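Local coordinates for putative polyketide cyclase (Silicibacter sp. TM1040, PDB 3F8H), which is of unknown function but, as a putative polyketide cyclase with a SnoaL-like domain, may act on a polyketide-type substrate, at residues T36-H49 with R57-H69. Residues are numbered along the deposited sequence; the frame is centred on the assembly and turned at random.
Sequences TDGMLACLSEDVAH and RVGKEKFAAFCAH. With CA (calcium ion), chain C.
H49 packs its ring against F63 and F66 of helix 60-73, with one face to F63 and its edge to F66. A chi1 of 177°, which sets CG opposite the backbone N, carries the ring off the sheet face it shares with R57, toward the helix; CE1 points at the centre of the F66 face, 3.5 Å from F66 CE2, while F63 brings its own edge over one H49 face. Both are T-shaped pairs, with planes at 63° and 62°. In the H49 ring plane, a water bridges ND1 to NE of R57. The R57 guanidinium stands nearly perpendicular to the imidazole and gives NH2, almost in its own plane, to K62 O (2.6 Å), a carbonyl that also accepts F66 N from its opposite face. L43 CD1 lies over the F63 ring as a CH-pi contact, 3.8 Å from the centroid; L40 CD2 and selenomethionine M39 CE come against the same ring, M39 CE at its edge. Stretched out beyond CG, K60 runs past E45 and lays CE against the carbonyls of L40 and L43. Its NZ reaches L43 O and E45 OE2 through separate waters; K60 NZ and E45 OE2 stay 4.4 Å apart, beyond a salt bridge. At the hairpin, H49 and R57 form an antiparallel hydrogen-bonded pair, and G59, at the N-cap position of the helix, donates its N to V47 O (2.7 Å). Helix 36-40 runs roughly antiparallel to segment 60-69 of helix 60-73, and its D37 binds calcium together with D35. Helix 23-33 adds Y27 against M39 and F63, whereas strand 131-139 pairs with strand 47-50, joining the hairpin to the mixed sheet of this SnoaL-like fold.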
loop_
_atom_site.group_PDB
_atom_site.type_symbol
_atom_site.label_atom_id
_atom_site.label_comp_id
_atom_site.label_asym_id
_atom_site.label_seq_id
_atom_site.Cartn_x
_atom_site.Cartn_y
_atom_site.Cartn_z
ATOM N N THR A 36 14.025 -0.491 18.373
ATOM C CA THR A 36 13.620 -1.801 17.836
ATOM C C THR A 36 12.961 -2.682 18.872
ATOM O O THR A 36 12.138 -3.528 18.523
ATOM C CB THR A 36 14.782 -2.581 17.101
ATOM O OG1 THR A 36 15.729 -3.102 18.051
ATOM C CG2 THR A 36 15.482 -1.669 16.101
ATOM N N ASP A 37 13.312 -2.484 20.140
ATOM C CA ASP A 37 12.751 -3.314 21.214
ATOM C C ASP A 37 11.257 -3.026 21.287
ATOM O O ASP A 37 10.439 -3.919 21.453
ATOM C CB ASP A 37 13.379 -3.009 22.552
ATOM C CG ASP A 37 14.870 -3.227 22.537
ATOM O OD1 ASP A 37 15.292 -4.388 22.275
ATOM O OD2 ASP A 37 15.601 -2.233 22.730
ATOM N N GLY A 38 10.926 -1.765 21.079
ATOM C CA GLY A 38 9.534 -1.348 21.109
ATOM C C GLY A 38 8.761 -1.921 19.941
ATOM O O GLY A 38 7.591 -2.290 20.067
HETATM N N MSE A 39 9.420 -2.026 18.797
HETATM C CA MSE A 39 8.771 -2.593 17.587
HETATM C C MSE A 39 8.547 -4.075 17.752
HETATM O O MSE A 39 7.463 -4.624 17.473
HETATM C CB MSE A 39 9.637 -2.363 16.353
HETATM C CG MSE A 39 9.801 -0.918 16.016
HETATM SE SE MSE A 39 11.167 -0.621 14.608
HETATM C CE MSE A 39 10.162 -1.342 13.143
ATOM N N LEU A 40 9.578 -4.736 18.265
ATOM C CA LEU A 40 9.529 -6.182 18.429
ATOM C C LEU A 40 8.427 -6.599 19.380
ATOM O O LEU A 40 7.763 -7.639 19.202
ATOM C CB LEU A 40 10.890 -6.730 18.907
ATOM C CG LEU A 40 11.970 -6.705 17.832
ATOM C CD1 LEU A 40 13.373 -6.818 18.464
ATOM C CD2 LEU A 40 11.683 -7.799 16.792
ATOM N N ALA A 41 8.234 -5.753 20.370
ATOM C CA ALA A 41 7.234 -5.976 21.409
ATOM C C ALA A 41 5.777 -5.920 20.854
ATOM O O ALA A 41 4.819 -6.423 21.453
ATOM C CB ALA A 41 7.433 -4.942 22.581
ATOM N N CYS A 42 5.639 -5.301 19.700
ATOM C CA CYS A 42 4.338 -5.151 19.031
ATOM C C CYS A 42 3.973 -6.348 18.170
ATOM O O CYS A 42 2.858 -6.458 17.646
ATOM C CB CYS A 42 4.364 -3.939 18.107
ATOM S SG CYS A 42 4.367 -2.392 18.977
ATOM N N LEU A 43 4.940 -7.236 18.009
ATOM C CA LEU A 43 4.786 -8.387 17.135
ATOM C C LEU A 43 4.558 -9.718 17.814
ATOM O O LEU A 43 5.083 -9.987 18.888
ATOM C CB LEU A 43 6.044 -8.554 16.276
ATOM C CG LEU A 43 6.631 -7.309 15.640
ATOM C CD1 LEU A 43 7.864 -7.709 14.905
ATOM C CD2 LEU A 43 5.649 -6.543 14.682
ATOM N N SER A 44 3.821 -10.576 17.115
ATOM C CA SER A 44 3.643 -11.966 17.559
ATOM C C SER A 44 4.901 -12.786 17.237
ATOM O O SER A 44 5.697 -12.433 16.372
ATOM C CB SER A 44 2.432 -12.644 16.891
ATOM O OG SER A 44 2.667 -12.824 15.511
ATOM N N GLU A 45 5.048 -13.892 17.967
ATOM C CA GLU A 45 6.188 -14.787 17.808
ATOM C C GLU A 45 6.199 -15.370 16.415
ATOM O O GLU A 45 7.233 -15.728 15.866
ATOM C CB GLU A 45 6.146 -15.908 18.850
ATOM C CG GLU A 45 6.433 -15.440 20.269
ATOM C CD GLU A 45 7.902 -15.147 20.484
ATOM O OE1 GLU A 45 8.655 -15.206 19.493
ATOM O OE2 GLU A 45 8.313 -14.905 21.644
ATOM N N ASP A 46 5.026 -15.434 15.822
ATOM C CA ASP A 46 4.881 -16.015 14.458
ATOM C C ASP A 46 4.690 -14.966 13.346
ATOM O O ASP A 46 4.255 -15.230 12.224
ATOM C CB ASP A 46 3.783 -17.039 14.451
ATOM C CG ASP A 46 2.435 -16.454 14.785
ATOM O OD1 ASP A 46 2.368 -15.323 15.315
ATOM O OD2 ASP A 46 1.444 -17.151 14.524
ATOM N N VAL A 47 5.104 -13.763 13.650
ATOM C CA VAL A 47 4.950 -12.661 12.689
ATOM C C VAL A 47 5.524 -13.004 11.296
ATOM O O VAL A 47 6.624 -13.540 11.155
ATOM C CB VAL A 47 5.569 -11.370 13.211
ATOM C CG1 VAL A 47 7.116 -11.540 13.358
ATOM C CG2 VAL A 47 5.150 -10.171 12.308
ATOM N N ALA A 48 4.696 -12.737 10.287
ATOM C CA ALA A 48 5.035 -12.897 8.906
ATOM C C ALA A 48 5.272 -11.545 8.282
ATOM O O ALA A 48 4.342 -10.779 8.026
ATOM C CB ALA A 48 3.942 -13.691 8.125
ATOM N N HIS A 49 6.554 -11.308 7.983
ATOM C CA HIS A 49 7.043 -10.097 7.355
ATOM C C HIS A 49 7.189 -10.371 5.867
ATOM O O HIS A 49 8.060 -11.105 5.393
ATOM C CB HIS A 49 8.335 -9.669 8.002
ATOM C CG HIS A 49 8.968 -8.466 7.383
ATOM N ND1 HIS A 49 10.336 -8.258 7.419
ATOM C CD2 HIS A 49 8.445 -7.411 6.719
ATOM C CE1 HIS A 49 10.619 -7.117 6.826
ATOM N NE2 HIS A 49 9.492 -6.591 6.374
ATOM N N ARG A 57 9.480 -13.549 5.752
ATOM C CA ARG A 57 10.350 -13.777 6.886
ATOM C C ARG A 57 9.480 -13.896 8.092
ATOM O O ARG A 57 8.752 -12.983 8.438
ATOM C CB ARG A 57 11.341 -12.589 7.026
ATOM C CG ARG A 57 12.228 -12.361 5.816
ATOM C CD ARG A 57 12.970 -11.063 5.895
ATOM N NE ARG A 57 13.749 -10.908 7.145
ATOM C CZ ARG A 57 14.981 -11.351 7.323
ATOM N NH1 ARG A 57 15.607 -11.996 6.368
ATOM N NH2 ARG A 57 15.590 -11.159 8.474
ATOM N N VAL A 58 9.588 -15.020 8.763
ATOM C CA VAL A 58 8.740 -15.294 9.903
ATOM C C VAL A 58 9.474 -15.250 11.228
ATOM O O VAL A 58 10.526 -15.855 11.397
ATOM C CB VAL A 58 8.114 -16.702 9.755
ATOM C CG1 VAL A 58 7.398 -17.100 11.027
ATOM C CG2 VAL A 58 7.166 -16.771 8.508
ATOM N N GLY A 59 8.910 -14.516 12.173
ATOM C CA GLY A 59 9.442 -14.538 13.532
ATOM C C GLY A 59 10.254 -13.311 13.888
ATOM O O GLY A 59 10.704 -12.567 13.040
ATOM N N LYS A 60 10.478 -13.182 15.186
ATOM C CA LYS A 60 11.153 -12.027 15.741
ATOM C C LYS A 60 12.648 -12.009 15.540
ATOM O O LYS A 60 13.218 -10.950 15.466
ATOM C CB LYS A 60 10.815 -11.859 17.233
ATOM C CG LYS A 60 9.333 -11.506 17.542
ATOM C CD LYS A 60 9.246 -11.251 19.040
ATOM C CE LYS A 60 7.921 -10.732 19.515
ATOM N NZ LYS A 60 8.003 -10.537 20.972
ATOM N N GLU A 61 13.283 -13.174 15.467
ATOM C CA GLU A 61 14.742 -13.243 15.197
ATOM C C GLU A 61 15.060 -12.663 13.832
ATOM O O GLU A 61 15.967 -11.816 13.682
ATOM C CB GLU A 61 15.289 -14.647 15.353
ATOM C CG GLU A 61 15.205 -15.115 16.809
ATOM C CD GLU A 61 15.660 -16.562 16.976
ATOM O OE1 GLU A 61 16.480 -16.997 16.151
ATOM O OE2 GLU A 61 15.215 -17.250 17.931
ATOM N N LYS A 62 14.275 -13.068 12.838
ATOM C CA LYS A 62 14.429 -12.522 11.476
ATOM C C LYS A 62 14.132 -11.015 11.448
ATOM O O LYS A 62 14.796 -10.235 10.782
ATOM C CB LYS A 62 13.496 -13.219 10.501
ATOM C CG LYS A 62 13.912 -14.665 10.157
ATOM C CD LYS A 62 14.842 -14.685 8.969
ATOM C CE LYS A 62 15.154 -16.112 8.529
ATOM N NZ LYS A 62 15.775 -16.873 9.674
ATOM N N PHE A 63 13.112 -10.611 12.181
ATOM C CA PHE A 63 12.705 -9.213 12.159
ATOM C C PHE A 63 13.785 -8.335 12.794
ATOM O O PHE A 63 14.086 -7.267 12.296
ATOM C CB PHE A 63 11.343 -8.991 12.829
ATOM C CG PHE A 63 10.689 -7.688 12.447
ATOM C CD1 PHE A 63 10.895 -6.540 13.196
ATOM C CD2 PHE A 63 9.845 -7.626 11.359
ATOM C CE1 PHE A 63 10.315 -5.350 12.841
ATOM C CE2 PHE A 63 9.243 -6.412 10.992
ATOM C CZ PHE A 63 9.486 -5.280 11.748
ATOM N N ALA A 64 14.357 -8.810 13.882
ATOM C CA ALA A 64 15.423 -8.069 14.555
ATOM C C ALA A 64 16.626 -7.910 13.629
ATOM O O ALA A 64 17.216 -6.822 13.544
ATOM C CB ALA A 64 15.817 -8.746 15.896
ATOM N N ALA A 65 16.960 -8.971 12.903
ATOM C CA ALA A 65 18.093 -8.925 11.946
ATOM C C ALA A 65 17.800 -7.918 10.840
ATOM O O ALA A 65 18.648 -7.147 10.402
ATOM C CB ALA A 65 18.374 -10.333 11.317
ATOM N N PHE A 66 16.552 -7.926 10.436
ATOM C CA PHE A 66 16.064 -7.015 9.404
ATOM C C PHE A 66 16.175 -5.541 9.866
ATOM O O PHE A 66 16.617 -4.675 9.132
ATOM C CB PHE A 66 14.618 -7.340 9.022
ATOM C CG PHE A 66 13.942 -6.241 8.278
ATOM C CD1 PHE A 66 14.223 -6.017 6.955
ATOM C CD2 PHE A 66 13.021 -5.420 8.922
ATOM C CE1 PHE A 66 13.602 -4.993 6.266
ATOM C CE2 PHE A 66 12.399 -4.396 8.240
ATOM C CZ PHE A 66 12.714 -4.167 6.916
ATOM N N CYS A 67 15.803 -5.286 11.114
ATOM C CA CYS A 67 15.910 -3.927 11.663
ATOM C C CYS A 67 17.363 -3.494 11.725
ATOM O O CYS A 67 17.673 -2.357 11.462
ATOM C CB CYS A 67 15.254 -3.824 13.037
ATOM S SG CYS A 67 13.478 -3.924 12.979
ATOM N N ALA A 68 18.243 -4.427 12.061
ATOM C CA ALA A 68 19.680 -4.113 12.130
ATOM C C ALA A 68 20.186 -3.716 10.745
ATOM O O ALA A 68 20.987 -2.777 10.543
ATOM C CB ALA A 68 20.465 -5.281 12.705
ATOM N N HIS A 69 19.686 -4.439 9.773
ATOM C CA HIS A 69 20.055 -4.174 8.392
ATOM C C HIS A 69 19.585 -2.768 8.026
ATOM O O HIS A 69 20.336 -1.963 7.463
ATOM C CB HIS A 69 19.442 -5.204 7.442
ATOM C CG HIS A 69 19.815 -4.990 6.024
ATOM N ND1 HIS A 69 20.975 -5.496 5.485
ATOM C CD2 HIS A 69 19.202 -4.297 5.033
ATOM C CE1 HIS A 69 21.067 -5.111 4.224
ATOM N NE2 HIS A 69 20.006 -4.387 3.924
HETATM CA CA CA C . 15.338 0.151 22.887
HETATM O O HOH W 1 5.308 -10.041 21.412
HETATM O O HOH W 2 9.638 -15.372 16.853
HETATM O O HOH W 3 9.835 -12.739 22.376
HETATM O O HOH W 4 11.890 -9.921 9.112
HETATM O O HOH W 5 14.251 -0.608 24.788
HETATM O O HOH W 6 14.891 1.992 24.270
HETATM O O HOH W 7 15.982 2.176 22.001
#